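Local coordinates for protein DTDP-4-dehydrorhamnose reductase, rfbD ortholog (Clostridium acetobutylicum, PDB 1VL0) that probably catalyses the NAD(P)H-dependent reduction of dTDP-6-deoxy-L-lyxo-4-hexulose to dTDP-L-rhamnose, and binds NADH in a Rossmann-type fold, at residues 78-83 and 134-139; 84-89 and 138-143; 90-95 and 145-150. One frame throughout, in Å; residues are numbered along the deposited sequence.

Contact 1. Residues 78-83 and 134-139; sequences KCEEQY and QSAYGK. With NAI (1,4-dihydronicotinamide adenine dinucleotide), chain D.
The ring of Y83 carries the methyl of A136 on one face. A136 CB lies 3.5 Å from Y83 CZ, displaced toward the rim, in a CH-pi contact. The ring of Y137 has ribose O2D of the dinucleotide at its edge, near its plane, and C79 SG set obliquely, 5.4 Å from the ring centroid. Y137 begins the YxxxK motif of the extended short-chain dehydrogenases, completed by K141. Y137 OH and NAI O2D are hydrogen-bonded at 2.8 Å. With CG anti to the backbone N (chi1 176°), the Y137 ring is led away from 78-83 and toward the cofactor; Y115 meets it edge-to-face.

The start of helix 136-151 is held by two side chains. S135 is the N-cap, and its OG accepts from G138 N. From helix 76-81, E80 OE2 accepts from A136 N at 2.9 Å, nearly straight (163°), the N-H coming from above the carboxylate plane. The negative carboxylate at this N-terminal end probably suits the helix dipole. Two waters also donate to E80 OE2. One joins it to Q134 O; the other lies 2.7 Å from E80 OE2 and accepts from Y137 N.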
loop_
_atom_site.group_PDB
_atom_site.type_symbol
_atom_site.label_atom_id
_atom_site.label_comp_id
_atom_site.label_asym_id
_atom_site.label_seq_id
_atom_site.Cartn_x
_atom_site.Cartn_y
_atom_site.Cartn_z
ATOM N N LYS A 78 -14.257 -13.612 -21.467
ATOM C CA LYS A 78 -13.259 -13.182 -22.464
ATOM C C LYS A 78 -11.949 -12.673 -21.841
ATOM O O LYS A 78 -10.906 -12.740 -22.480
ATOM C CB LYS A 78 -13.838 -12.107 -23.423
ATOM C CG LYS A 78 -14.442 -12.661 -24.715
ATOM N N CYS A 79 -11.996 -12.149 -20.616
ATOM C CA CYS A 79 -10.760 -11.735 -19.921
ATOM C C CYS A 79 -9.787 -12.899 -19.725
ATOM O O CYS A 79 -8.572 -12.711 -19.763
ATOM C CB CYS A 79 -11.071 -11.099 -18.550
ATOM S SG CYS A 79 -11.836 -9.469 -18.628
ATOM N N GLU A 80 -10.318 -14.099 -19.518
ATOM C CA GLU A 80 -9.475 -15.285 -19.304
ATOM C C GLU A 80 -8.619 -15.579 -20.508
ATOM O O GLU A 80 -7.484 -15.984 -20.359
ATOM C CB GLU A 80 -10.305 -16.529 -18.979
ATOM C CG GLU A 80 -11.107 -16.469 -17.693
ATOM C CD GLU A 80 -10.254 -16.272 -16.436
ATOM O OE1 GLU A 80 -9.058 -16.669 -16.396
ATOM O OE2 GLU A 80 -10.819 -15.721 -15.469
ATOM N N GLU A 81 -9.158 -15.335 -21.695
ATOM C CA GLU A 81 -8.409 -15.551 -22.945
ATOM C C GLU A 81 -7.734 -14.286 -23.486
ATOM O O GLU A 81 -6.909 -14.379 -24.374
ATOM C CB GLU A 81 -9.320 -16.184 -24.026
ATOM C CG GLU A 81 -10.384 -15.250 -24.610
ATOM C CD GLU A 81 -11.478 -15.954 -25.457
ATOM O OE1 GLU A 81 -11.306 -16.070 -26.697
ATOM O OE2 GLU A 81 -12.545 -16.342 -24.895
ATOM N N GLN A 82 -8.094 -13.119 -22.944
ATOM C CA GLN A 82 -7.481 -11.840 -23.309
ATOM C C GLN A 82 -6.834 -11.160 -22.101
ATOM O O GLN A 82 -7.118 -10.022 -21.830
ATOM C CB GLN A 82 -8.541 -10.916 -23.876
ATOM C CG GLN A 82 -9.383 -11.523 -24.988
ATOM C CD GLN A 82 -10.325 -10.499 -25.659
ATOM O OE1 GLN A 82 -10.862 -9.596 -25.018
ATOM N NE2 GLN A 82 -10.505 -10.644 -26.966
ATOM N N TYR A 83 -5.933 -11.853 -21.415
ATOM C CA TYR A 83 -5.325 -11.382 -20.168
ATOM C C TYR A 83 -4.535 -10.083 -20.358
ATOM O O TYR A 83 -4.641 -9.165 -19.549
ATOM C CB TYR A 83 -4.434 -12.491 -19.595
ATOM C CG TYR A 83 -4.664 -12.805 -18.135
ATOM C CD1 TYR A 83 -4.643 -11.783 -17.171
ATOM C CD2 TYR A 83 -4.891 -14.110 -17.701
ATOM C CE1 TYR A 83 -4.840 -12.049 -15.819
ATOM C CE2 TYR A 83 -5.074 -14.388 -16.344
ATOM C CZ TYR A 83 -5.032 -13.351 -15.413
ATOM O OH TYR A 83 -5.221 -13.644 -14.083
ATOM N N GLN A 134 -10.171 -14.746 -8.042
ATOM C CA GLN A 134 -9.997 -16.049 -8.646
ATOM C C GLN A 134 -10.234 -15.997 -10.145
ATOM O O GLN A 134 -10.287 -17.014 -10.790
ATOM C CB GLN A 134 -10.996 -17.032 -8.040
ATOM C CG GLN A 134 -10.938 -17.163 -6.539
ATOM C CD GLN A 134 -9.616 -17.726 -6.070
ATOM O OE1 GLN A 134 -9.157 -18.765 -6.553
ATOM N NE2 GLN A 134 -8.978 -17.013 -5.137
ATOM N N SER A 135 -10.364 -14.808 -10.700
ATOM C CA SER A 135 -10.573 -14.652 -12.127
ATOM C C SER A 135 -9.595 -13.629 -12.698
ATOM O O SER A 135 -9.090 -12.784 -11.950
ATOM C CB SER A 135 -12.014 -14.210 -12.365
ATOM O OG SER A 135 -12.286 -12.917 -11.855
ATOM N N ALA A 136 -9.352 -13.682 -14.007
ATOM C CA ALA A 136 -8.593 -12.588 -14.704
ATOM C C ALA A 136 -9.255 -11.224 -14.566
ATOM O O ALA A 136 -8.613 -10.196 -14.367
ATOM C CB ALA A 136 -8.414 -12.912 -16.163
ATOM N N TYR A 137 -10.563 -11.198 -14.735
ATOM C CA TYR A 137 -11.289 -9.969 -14.551
ATOM C C TYR A 137 -11.028 -9.417 -13.155
ATOM O O TYR A 137 -10.659 -8.265 -12.991
ATOM C CB TYR A 137 -12.778 -10.210 -14.761
ATOM C CG TYR A 137 -13.625 -8.992 -14.484
ATOM C CD1 TYR A 137 -13.487 -7.839 -15.257
ATOM C CD2 TYR A 137 -14.537 -8.980 -13.449
ATOM C CE1 TYR A 137 -14.251 -6.731 -14.991
ATOM C CE2 TYR A 137 -15.322 -7.860 -13.167
ATOM C CZ TYR A 137 -15.182 -6.752 -13.912
ATOM O OH TYR A 137 -15.973 -5.658 -13.621
ATOM N N GLY A 138 -11.210 -10.245 -12.127
ATOM C CA GLY A 138 -11.014 -9.760 -10.769
ATOM C C GLY A 138 -9.580 -9.322 -10.468
ATOM O O GLY A 138 -9.324 -8.325 -9.788
ATOM N N LYS A 139 -8.633 -10.094 -10.964
ATOM C CA LYS A 139 -7.222 -9.849 -10.696
ATOM C C LYS A 139 -6.780 -8.537 -11.331
ATOM O O LYS A 139 -6.101 -7.747 -10.711
ATOM C CB LYS A 139 -6.385 -11.024 -11.225
ATOM C CG LYS A 139 -4.870 -10.756 -11.301
ATOM C CD LYS A 139 -4.223 -10.396 -9.924
ATOM C CE LYS A 139 -2.687 -10.275 -10.055
ATOM N NZ LYS A 139 -1.987 -10.107 -8.721
HETATM P PA NAI D . -19.994 -0.731 -19.836
HETATM O O1A NAI D . -19.426 -2.012 -20.380
HETATM O O2A NAI D . -21.480 -0.578 -20.049
HETATM O O5B NAI D . -19.102 0.459 -20.438
HETATM C C5B NAI D . -17.698 0.362 -20.297
HETATM C C4B NAI D . -16.989 1.297 -21.267
HETATM O O4B NAI D . -15.617 0.921 -21.376
HETATM C C3B NAI D . -17.498 1.267 -22.706
HETATM O O3B NAI D . -18.108 2.499 -23.042
HETATM C C2B NAI D . -16.214 1.008 -23.507
HETATM O O2B NAI D . -16.204 1.528 -24.830
HETATM C C1B NAI D . -15.188 1.604 -22.538
HETATM N N9A NAI D . -13.754 1.437 -22.840
HETATM C C8A NAI D . -13.154 0.261 -23.195
HETATM N N7A NAI D . -11.847 0.504 -23.420
HETATM C C5A NAI D . -11.583 1.819 -23.240
HETATM C C6A NAI D . -10.406 2.561 -23.354
HETATM N N6A NAI D . -9.269 1.990 -23.719
HETATM N N1A NAI D . -10.436 3.913 -23.098
HETATM C C2A NAI D . -11.635 4.524 -22.717
HETATM N N3A NAI D . -12.801 3.804 -22.633
HETATM C C4A NAI D . -12.786 2.446 -22.875
HETATM O O3 NAI D . -19.587 -0.630 -18.288
HETATM P PN NAI D . -20.583 -0.546 -17.013
HETATM O O1N NAI D . -20.981 0.850 -16.750
HETATM O O2N NAI D . -21.504 -1.704 -17.071
HETATM O O5D NAI D . -19.475 -0.763 -15.855
HETATM C C5D NAI D . -18.984 0.375 -15.159
HETATM C C4D NAI D . -17.983 -0.066 -14.123
HETATM O O4D NAI D . -18.569 -0.994 -13.185
HETATM C C3D NAI D . -16.765 -0.750 -14.741
HETATM O O3D NAI D . -15.664 -0.113 -14.156
HETATM C C2D NAI D . -16.868 -2.219 -14.333
HETATM O O2D NAI D . -15.653 -2.934 -14.128
HETATM C C1D NAI D . -17.661 -2.085 -13.027
HETATM N N1N NAI D . -18.453 -3.268 -12.696
HETATM C C2N NAI D . -19.579 -3.544 -13.439
HETATM C C3N NAI D . -20.336 -4.661 -13.090
HETATM C C7N NAI D . -21.349 -5.212 -14.048
HETATM O O7N NAI D . -22.284 -6.126 -13.541
HETATM N N7N NAI D . -21.348 -4.833 -15.332
HETATM C C4N NAI D . -19.947 -5.462 -12.007
HETATM C C5N NAI D . -18.803 -5.169 -11.265
HETATM C C6N NAI D . -18.070 -4.049 -11.645
HETATM O O HOH W 1 -12.278 -13.439 -15.885
HETATM O O HOH W 2 -11.501 -17.723 -13.552
#

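Contact 2. Residues 84-89 and 138-143; sequences DLAYKI and GKTKLE. With NAI (1,4-dihydronicotinamide adenine dinucleotide), chain D.
Y87 and T140 make the main apolar contact. T140 CG2 stands over the centre of the Y87 ring, 3.7 Å from the centroid and only 5° off the ring normal, a nearly axial CH-pi contact. The same methyl also touches A86 CB, at 3.8 Å. E143 CG comes to the ring edge, 4.0 Å from Y87 CE1. The K139 chain passes the phenol end, with K139 CE 3.2 Å from Y87 OH. F128 of the second subunit stacks with the Y87 ring, and L270 of that subunit packs nearby.

Helices 83-104 and 136-151 run side by side in the Rossmann-type fold. Here the axes of the short segments approach to 8.7 Å and cross at -27°. Y87 and T140 are the residues of closest backbone approach.

No hydrogen bond joins the two segments. The polar groups are held in other ways. T140 OG1 lies between the backbone N and the carbonyl carbon (chi1 61°). It bonds back to the carbonyls of A136 and Y137, and also pairs with N90 ND2, which leaves the methyl turned to Y87. K139 NZ forms a salt bridge with E143 OE2 one turn later, at 2.7 Å on the anti side of the carboxylate, and also donates to F128 O of the second subunit.

The cofactor is met from both helices. K141 points its CB away from 84-89, and its bent chain brings NZ to the ribose, with bonds to NAI O2D at 3.0 Å and to NAI O3D. I111 O is a further partner of this amine. On the other helix, I89 CD1 rests 3.8 Å from NAI N7A of the adenine.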
loop_
_atom_site.group_PDB
_atom_site.type_symbol
_atom_site.label_atom_id
_atom_site.label_comp_id
_atom_site.label_asym_id
_atom_site.label_seq_id
_atom_site.Cartn_x
_atom_site.Cartn_y
_atom_site.Cartn_z
ATOM N N ASP A 84 -3.778 -9.974 -21.452
ATOM C CA ASP A 84 -2.983 -8.760 -21.721
ATOM C C ASP A 84 -3.906 -7.557 -21.876
ATOM O O ASP A 84 -3.763 -6.556 -21.216
ATOM C CB ASP A 84 -2.157 -8.924 -22.981
ATOM C CG ASP A 84 -1.059 -9.943 -22.830
ATOM O OD1 ASP A 84 -0.835 -10.459 -21.707
ATOM O OD2 ASP A 84 -0.372 -10.293 -23.808
ATOM N N LEU A 85 -4.933 -7.724 -22.690
ATOM C CA LEU A 85 -5.896 -6.678 -22.915
ATOM C C LEU A 85 -6.655 -6.313 -21.649
ATOM O O LEU A 85 -6.910 -5.139 -21.403
ATOM C CB LEU A 85 -6.865 -7.086 -24.046
ATOM C CG LEU A 85 -7.865 -5.993 -24.457
ATOM C CD1 LEU A 85 -7.145 -4.745 -24.954
ATOM C CD2 LEU A 85 -8.828 -6.501 -25.526
ATOM N N ALA A 86 -7.040 -7.300 -20.847
ATOM C CA ALA A 86 -7.669 -7.004 -19.558
ATOM C C ALA A 86 -6.752 -6.166 -18.657
ATOM O O ALA A 86 -7.204 -5.254 -17.991
ATOM C CB ALA A 86 -8.040 -8.302 -18.861
ATOM N N TYR A 87 -5.467 -6.493 -18.623
ATOM C CA TYR A 87 -4.501 -5.753 -17.815
ATOM C C TYR A 87 -4.395 -4.322 -18.329
ATOM O O TYR A 87 -4.466 -3.381 -17.551
ATOM C CB TYR A 87 -3.114 -6.444 -17.790
ATOM C CG TYR A 87 -2.924 -7.311 -16.577
ATOM C CD1 TYR A 87 -2.962 -6.751 -15.289
ATOM C CD2 TYR A 87 -2.699 -8.657 -16.686
ATOM C CE1 TYR A 87 -2.779 -7.505 -14.158
ATOM C CE2 TYR A 87 -2.520 -9.420 -15.549
ATOM C CZ TYR A 87 -2.577 -8.845 -14.289
ATOM O OH TYR A 87 -2.414 -9.620 -13.158
ATOM N N LYS A 88 -4.347 -4.162 -19.657
ATOM C CA LYS A 88 -4.215 -2.836 -20.236
ATOM C C LYS A 88 -5.392 -1.952 -19.876
ATOM O O LYS A 88 -5.202 -0.801 -19.479
ATOM C CB LYS A 88 -4.099 -2.887 -21.767
ATOM C CG LYS A 88 -2.808 -3.442 -22.280
ATOM C CD LYS A 88 -2.787 -3.332 -23.829
ATOM C CE LYS A 88 -1.532 -3.994 -24.395
ATOM N NZ LYS A 88 -1.401 -3.925 -25.873
ATOM N N ILE A 89 -6.609 -2.487 -20.025
ATOM C CA ILE A 89 -7.793 -1.689 -19.788
ATOM C C ILE A 89 -8.119 -1.599 -18.304
ATOM O O ILE A 89 -8.491 -0.554 -17.816
ATOM C CB ILE A 89 -9.008 -2.252 -20.574
ATOM C CG1 ILE A 89 -8.704 -2.251 -22.089
ATOM C CG2 ILE A 89 -10.274 -1.374 -20.307
ATOM C CD1 ILE A 89 -9.871 -2.765 -22.991
ATOM N N GLY A 138 -11.210 -10.245 -12.127
ATOM C CA GLY A 138 -11.014 -9.760 -10.769
ATOM C C GLY A 138 -9.580 -9.322 -10.468
ATOM O O GLY A 138 -9.324 -8.325 -9.788
ATOM N N LYS A 139 -8.633 -10.094 -10.964
ATOM C CA LYS A 139 -7.222 -9.849 -10.696
ATOM C C LYS A 139 -6.780 -8.537 -11.331
ATOM O O LYS A 139 -6.101 -7.747 -10.711
ATOM C CB LYS A 139 -6.385 -11.024 -11.225
ATOM C CG LYS A 139 -4.870 -10.756 -11.301
ATOM C CD LYS A 139 -4.223 -10.396 -9.924
ATOM C CE LYS A 139 -2.687 -10.275 -10.055
ATOM N NZ LYS A 139 -1.987 -10.107 -8.721
ATOM N N THR A 140 -7.183 -8.328 -12.572
ATOM C CA THR A 140 -6.839 -7.080 -13.309
ATOM C C THR A 140 -7.524 -5.841 -12.759
ATOM O O THR A 140 -6.928 -4.785 -12.717
ATOM C CB THR A 140 -7.160 -7.211 -14.813
ATOM O OG1 THR A 140 -8.577 -7.446 -15.032
ATOM C CG2 THR A 140 -6.390 -8.396 -15.431
ATOM N N LYS A 141 -8.782 -5.962 -12.350
ATOM C CA LYS A 141 -9.474 -4.854 -11.693
ATOM C C LYS A 141 -8.809 -4.562 -10.350
ATOM O O LYS A 141 -8.656 -3.429 -9.983
ATOM C CB LYS A 141 -10.955 -5.163 -11.456
ATOM C CG LYS A 141 -11.808 -5.304 -12.696
ATOM C CD LYS A 141 -12.022 -3.927 -13.380
ATOM C CE LYS A 141 -12.871 -2.965 -12.537
ATOM N NZ LYS A 141 -13.051 -1.667 -13.252
ATOM N N LEU A 142 -8.412 -5.581 -9.610
ATOM C CA LEU A 142 -7.704 -5.348 -8.333
ATOM C C LEU A 142 -6.389 -4.581 -8.500
ATOM O O LEU A 142 -6.081 -3.680 -7.744
ATOM C CB LEU A 142 -7.422 -6.648 -7.607
ATOM C CG LEU A 142 -6.668 -6.489 -6.281
ATOM C CD1 LEU A 142 -7.463 -5.802 -5.236
ATOM C CD2 LEU A 142 -6.251 -7.856 -5.766
ATOM N N GLU A 143 -5.612 -4.966 -9.487
ATOM C CA GLU A 143 -4.367 -4.290 -9.741
ATOM C C GLU A 143 -4.629 -2.840 -10.137
ATOM O O GLU A 143 -3.854 -1.953 -9.782
ATOM C CB GLU A 143 -3.542 -5.040 -10.802
ATOM C CG GLU A 143 -3.057 -6.400 -10.301
ATOM C CD GLU A 143 -2.125 -6.325 -9.096
ATOM O OE1 GLU A 143 -1.476 -5.238 -8.858
ATOM O OE2 GLU A 143 -2.014 -7.376 -8.413
HETATM P PA NAI D . -19.994 -0.731 -19.836
HETATM O O1A NAI D . -19.426 -2.012 -20.380
HETATM O O2A NAI D . -21.480 -0.578 -20.049
HETATM O O5B NAI D . -19.102 0.459 -20.438
HETATM C C5B NAI D . -17.698 0.362 -20.297
HETATM C C4B NAI D . -16.989 1.297 -21.267
HETATM O O4B NAI D . -15.617 0.921 -21.376
HETATM C C3B NAI D . -17.498 1.267 -22.706
HETATM O O3B NAI D . -18.108 2.499 -23.042
HETATM C C2B NAI D . -16.214 1.008 -23.507
HETATM O O2B NAI D . -16.204 1.528 -24.830
HETATM C C1B NAI D . -15.188 1.604 -22.538
HETATM N N9A NAI D . -13.754 1.437 -22.840
HETATM C C8A NAI D . -13.154 0.261 -23.195
HETATM N N7A NAI D . -11.847 0.504 -23.420
HETATM C C5A NAI D . -11.583 1.819 -23.240
HETATM C C6A NAI D . -10.406 2.561 -23.354
HETATM N N6A NAI D . -9.269 1.990 -23.719
HETATM N N1A NAI D . -10.436 3.913 -23.098
HETATM C C2A NAI D . -11.635 4.524 -22.717
HETATM N N3A NAI D . -12.801 3.804 -22.633
HETATM C C4A NAI D . -12.786 2.446 -22.875
HETATM O O3 NAI D . -19.587 -0.630 -18.288
HETATM P PN NAI D . -20.583 -0.546 -17.013
HETATM O O1N NAI D . -20.981 0.850 -16.750
HETATM O O2N NAI D . -21.504 -1.704 -17.071
HETATM O O5D NAI D . -19.475 -0.763 -15.855
HETATM C C5D NAI D . -18.984 0.375 -15.159
HETATM C C4D NAI D . -17.983 -0.066 -14.123
HETATM O O4D NAI D . -18.569 -0.994 -13.185
HETATM C C3D NAI D . -16.765 -0.750 -14.741
HETATM O O3D NAI D . -15.664 -0.113 -14.156
HETATM C C2D NAI D . -16.868 -2.219 -14.333
HETATM O O2D NAI D . -15.653 -2.934 -14.128
HETATM C C1D NAI D . -17.661 -2.085 -13.027
HETATM N N1N NAI D . -18.453 -3.268 -12.696
HETATM C C2N NAI D . -19.579 -3.544 -13.439
HETATM C C3N NAI D . -20.336 -4.661 -13.090
HETATM C C7N NAI D . -21.349 -5.212 -14.048
HETATM O O7N NAI D . -22.284 -6.126 -13.541
HETATM N N7N NAI D . -21.348 -4.833 -15.332
HETATM C C4N NAI D . -19.947 -5.462 -12.007
HETATM C C5N NAI D . -18.803 -5.169 -11.265
HETATM C C6N NAI D . -18.070 -4.049 -11.645
#

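Contact 3. Residues 90-95 and 145-150; sequences NAIGPK and ENFVKA
F147 packs against K95 and the turn before it. K95 CB lies over one face of the F147 ring, offset toward the rim, 3.7 Å from CG of that ring, a CH-pi contact 24° off the ring normal. K95 CG and CD continue along the ring past F147 CD1 and CE1. A91 O approaches F147 CD2 obliquely at 3.4 Å, and I92 CD1 is a looser neighbour of F147 CE2. Deeper in, P94 CB meets V148 CG2 at 3.7 Å.

The two helix segments are almost parallel, 13° apart with axes 8.0 Å from each other, and the CA atoms of K95 and F147 are the nearest pair. Helix 83-104 has a wider pi-type turn at 90-92 and a kink at P94, whose ring nitrogen has no hydrogen to give.

Further out, V148 packs on I108 and Q110 of strand 107-113, and P94 also packs on Q110, so this side of the helix pair lies on the central sheet of the Rossmann-type fold. F128 of the second subunit packs on F147. The bent end of K95 carries NZ to hydrogen bonds with Y213 O and N212 OD1 of the second subunit.

No hydrogen bond or salt bridge links 90-95 to 145-150. The contact therefore rests mainly on buried apolar surface, while K95 uses its carbons here and its charge at the subunit interface.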
loop_
_atom_site.group_PDB
_atom_site.type_symbol
_atom_site.label_atom_id
_atom_site.label_comp_id
_atom_site.label_asym_id
_atom_site.label_seq_id
_atom_site.Cartn_x
_atom_site.Cartn_y
_atom_site.Cartn_z
ATOM N N ASN A 90 -8.045 -2.723 -17.602
ATOM C CA ASN A 90 -8.522 -2.781 -16.220
ATOM C C ASN A 90 -7.496 -2.315 -15.182
ATOM O O ASN A 90 -7.899 -1.942 -14.085
ATOM C CB ASN A 90 -9.018 -4.192 -15.870
ATOM C CG ASN A 90 -10.309 -4.538 -16.570
ATOM O OD1 ASN A 90 -11.020 -3.664 -17.044
ATOM N ND2 ASN A 90 -10.622 -5.828 -16.646
ATOM N N ALA A 91 -6.195 -2.337 -15.525
ATOM C CA ALA A 91 -5.136 -1.937 -14.593
ATOM C C ALA A 91 -4.304 -0.763 -15.057
ATOM O O ALA A 91 -4.140 0.184 -14.304
ATOM C CB ALA A 91 -4.269 -3.059 -14.290
ATOM N N ILE A 92 -3.763 -0.845 -16.275
ATOM C CA ILE A 92 -2.908 0.224 -16.831
ATOM C C ILE A 92 -3.711 1.497 -17.075
ATOM O O ILE A 92 -3.214 2.597 -16.905
ATOM C CB ILE A 92 -2.249 -0.214 -18.181
ATOM C CG1 ILE A 92 -1.319 -1.422 -18.033
ATOM C CG2 ILE A 92 -1.482 0.946 -18.866
ATOM C CD1 ILE A 92 -0.385 -1.358 -16.935
ATOM N N GLY A 93 -4.958 1.348 -17.522
ATOM C CA GLY A 93 -5.819 2.515 -17.699
ATOM C C GLY A 93 -5.972 3.338 -16.443
ATOM O O GLY A 93 -5.683 4.519 -16.430
ATOM N N PRO A 94 -6.442 2.718 -15.367
ATOM C CA PRO A 94 -6.498 3.378 -14.046
ATOM C C PRO A 94 -5.165 3.993 -13.555
ATOM O O PRO A 94 -5.134 5.187 -13.087
ATOM C CB PRO A 94 -6.994 2.277 -13.135
ATOM C CG PRO A 94 -7.789 1.398 -14.046
ATOM C CD PRO A 94 -7.090 1.409 -15.360
ATOM N N LYS A 95 -4.077 3.250 -13.768
ATOM C CA LYS A 95 -2.724 3.732 -13.469
ATOM C C LYS A 95 -2.467 5.023 -14.196
ATOM O O LYS A 95 -2.005 5.985 -13.590
ATOM C CB LYS A 95 -1.653 2.712 -13.928
ATOM C CG LYS A 95 -0.190 3.243 -13.930
ATOM C CD LYS A 95 0.805 2.356 -14.691
ATOM C CE LYS A 95 1.424 3.027 -15.926
ATOM N NZ LYS A 95 2.219 4.247 -15.757
ATOM N N GLU A 145 -7.063 -1.065 -8.860
ATOM C CA GLU A 145 -7.256 -0.418 -7.547
ATOM C C GLU A 145 -5.931 -0.062 -6.901
ATOM O O GLU A 145 -5.755 1.041 -6.383
ATOM C CB GLU A 145 -8.001 -1.321 -6.564
ATOM C CG GLU A 145 -9.411 -1.710 -6.943
ATOM C CD GLU A 145 -10.169 -2.376 -5.789
ATOM O OE1 GLU A 145 -9.596 -2.430 -4.679
ATOM O OE2 GLU A 145 -11.321 -2.823 -6.009
ATOM N N ASN A 146 -5.009 -1.025 -6.921
ATOM C CA ASN A 146 -3.731 -0.851 -6.265
ATOM C C ASN A 146 -2.945 0.297 -6.864
ATOM O O ASN A 146 -2.313 1.079 -6.175
ATOM C CB ASN A 146 -2.920 -2.123 -6.381
ATOM C CG ASN A 146 -3.478 -3.274 -5.514
ATOM O OD1 ASN A 146 -4.295 -3.079 -4.621
ATOM N ND2 ASN A 146 -3.026 -4.489 -5.818
ATOM N N PHE A 147 -2.985 0.401 -8.170
ATOM C CA PHE A 147 -2.295 1.529 -8.866
ATOM C C PHE A 147 -2.905 2.873 -8.531
ATOM O O PHE A 147 -2.186 3.826 -8.298
ATOM C CB PHE A 147 -2.420 1.366 -10.358
ATOM C CG PHE A 147 -1.386 0.486 -10.983
ATOM C CD1 PHE A 147 -0.029 0.687 -10.743
ATOM C CD2 PHE A 147 -1.771 -0.490 -11.900
ATOM C CE1 PHE A 147 0.916 -0.096 -11.354
ATOM C CE2 PHE A 147 -0.833 -1.272 -12.523
ATOM C CZ PHE A 147 0.512 -1.086 -12.250
ATOM N N VAL A 148 -4.236 2.961 -8.548
ATOM C CA VAL A 148 -4.921 4.221 -8.273
ATOM C C VAL A 148 -4.499 4.760 -6.881
ATOM O O VAL A 148 -4.106 5.893 -6.746
ATOM C CB VAL A 148 -6.449 4.055 -8.396
ATOM C CG1 VAL A 148 -7.163 5.231 -7.838
ATOM C CG2 VAL A 148 -6.846 3.868 -9.843
ATOM N N LYS A 149 -4.560 3.923 -5.862
ATOM C CA LYS A 149 -4.218 4.342 -4.547
ATOM C C LYS A 149 -2.735 4.705 -4.426
ATOM O O LYS A 149 -2.358 5.592 -3.660
ATOM C CB LYS A 149 -4.526 3.238 -3.558
ATOM C CG LYS A 149 -5.965 2.870 -3.486
ATOM C CD LYS A 149 -6.258 2.035 -2.233
ATOM C CE LYS A 149 -5.935 0.608 -2.476
ATOM N NZ LYS A 149 -6.298 -0.193 -1.276
ATOM N N ALA A 150 -1.875 4.018 -5.173
ATOM C CA ALA A 150 -0.428 4.253 -5.049
ATOM C C ALA A 150 -0.044 5.550 -5.696
ATOM O O ALA A 150 0.861 6.213 -5.246
ATOM C CB ALA A 150 0.349 3.140 -5.713
#

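From the N terminus, the chain enters helix 76-81, then helix 83-104, passes through strand 107-113 and reaches helix 136-151. Each contact closes a loop of about fifty residues through that strand. Contact 1 opens first at 78-83 and closes at 134-139. Contact 2 opens next and closes on an overlapping stretch, sharing G138 and K139. Contact 3 opens and closes last, so its loop crosses those of contacts 1 and 2. Contact 1 joins helix 76-81 and the first residue of helix 83-104, Y83, to the start of helix 136-151; contacts 2 and 3 continue along the helix pair beside the second subunit.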